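Local structure of MREC protein (Listeria monocytogenes, 2J5U) at the interface of chains A and B. The protein takes part in forming and maintaining cell shape, and assembles as dimers within a larger oligomer of 24 subunits. Sequence-based numbering; all coordinates share one arbitrary frame. Chains: chain A/B, MREC protein.

The interface of chains A and B. Residues chain A 143-144, 165, 168; chain B 144, 146, 181.
CG of A:Met168 lies anti to the backbone N (chi1 -170°), which sends the thioether towards the ring of B:Phe146 in the other subunit, and the bend at its last torsion lays the methyl CE over one face of that ring. The pair illustrates how an aromatic group can be packed through one face. The methyl rests towards the CD1–CE1 side, and CE stands 3.6 Å from CE1 of B:Phe146. The two side chains run at about a right angle, a tip resting on a plate.

A:Glu143 comes to the CZ edge from the same side, raised above the ring plane and displaced past its rim. As modelled, the carboxylate is almost parallel to the ring, the planes 10° apart, and its carbon CD is 3.3 Å from CZ of B:Phe146. OE2, however, is placed too close to this edge to be trusted, and both values rest on the same carboxylate, so its exact position is doubtful.

B:Leu181 closes the cluster from the ring's own subunit. Its CD1 sits over the CD2 edge, across the same face from the methionine methyl, and is 3.7 Å from CD2 of B:Phe146. That branch also reaches CE of A:Met168, at 4.0 Å. The other branch, CD2, points towards the uncertain carboxylate of A:Glu143. At the root of the ring, CB of A:Pro165 touches CB of B:Phe146 at 4.1 Å. No N or O of one chain comes within bonding reach of the other here, so van der Waals contact carries the patch.

B:Phe146 projects from near the start of strand 145-153, A:Pro165 ends strand 158-165, and A:Glu143, A:Met168 and B:Leu181 occupy loops. The two-fold repeats the patch with the chains exchanged, in a protein that forms dimers within a 24-subunit oligomer; the contact lies between the beta-rich regions, away from the N-terminal helices.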
# COMPACT_ATOMS: atom_id res chain seq x y z
N GLU A 143 -20.63 10.34 -26.20
CA GLU A 143 -21.05 9.08 -26.79
C GLU A 143 -20.50 9.09 -28.20
O GLU A 143 -20.62 10.09 -28.91
CB GLU A 143 -22.57 9.00 -26.80
CG GLU A 143 -23.12 7.60 -26.67
CD GLU A 143 -24.40 7.56 -25.84
OE1 GLU A 143 -24.32 7.80 -24.62
OE2 GLU A 143 -25.47 7.31 -26.43
N ASN A 144 -19.88 8.00 -28.61
CA ASN A 144 -19.32 7.97 -29.95
C ASN A 144 -20.30 7.48 -30.99
O ASN A 144 -20.88 6.40 -30.88
CB ASN A 144 -18.03 7.15 -29.97
CG ASN A 144 -16.89 7.86 -29.25
OD1 ASN A 144 -15.80 7.31 -29.11
ND2 ASN A 144 -17.14 9.09 -28.78
N PRO A 165 -26.61 8.91 -35.66
CA PRO A 165 -27.81 8.64 -34.86
C PRO A 165 -28.73 9.85 -34.69
O PRO A 165 -28.34 10.88 -34.14
CB PRO A 165 -27.22 8.13 -33.53
CG PRO A 165 -25.81 8.62 -33.54
CD PRO A 165 -25.40 8.47 -34.96
N MET A 168 -29.03 11.73 -31.18
CA MET A 168 -27.83 12.11 -30.45
C MET A 168 -27.60 13.56 -30.82
O MET A 168 -27.96 13.98 -31.92
CB MET A 168 -26.64 11.27 -30.91
CG MET A 168 -25.43 11.44 -30.05
SD MET A 168 -24.20 10.31 -30.59
CE MET A 168 -24.71 8.87 -29.73
N ASN B 144 -20.54 0.07 -29.25
CA ASN B 144 -21.97 0.27 -29.17
C ASN B 144 -22.53 1.07 -30.33
O ASN B 144 -22.09 2.18 -30.63
CB ASN B 144 -22.34 0.90 -27.83
CG ASN B 144 -22.17 -0.07 -26.66
OD1 ASN B 144 -22.36 0.30 -25.51
ND2 ASN B 144 -21.81 -1.32 -26.97
N PHE B 146 -26.02 2.58 -32.26
CA PHE B 146 -27.36 3.06 -31.99
C PHE B 146 -28.22 2.85 -33.20
O PHE B 146 -27.72 2.81 -34.32
CB PHE B 146 -27.33 4.54 -31.62
CG PHE B 146 -26.56 4.81 -30.38
CD1 PHE B 146 -25.22 5.10 -30.44
CD2 PHE B 146 -27.18 4.70 -29.14
CE1 PHE B 146 -24.48 5.27 -29.27
CE2 PHE B 146 -26.46 4.87 -27.97
CZ PHE B 146 -25.11 5.15 -28.04
N LEU B 181 -31.52 8.26 -25.68
CA LEU B 181 -31.37 9.45 -26.51
C LEU B 181 -32.73 9.99 -26.94
O LEU B 181 -33.30 9.55 -27.93
CB LEU B 181 -30.55 9.12 -27.76
CG LEU B 181 -29.21 8.42 -27.54
CD1 LEU B 181 -28.55 8.12 -28.88
CD2 LEU B 181 -28.33 9.32 -26.71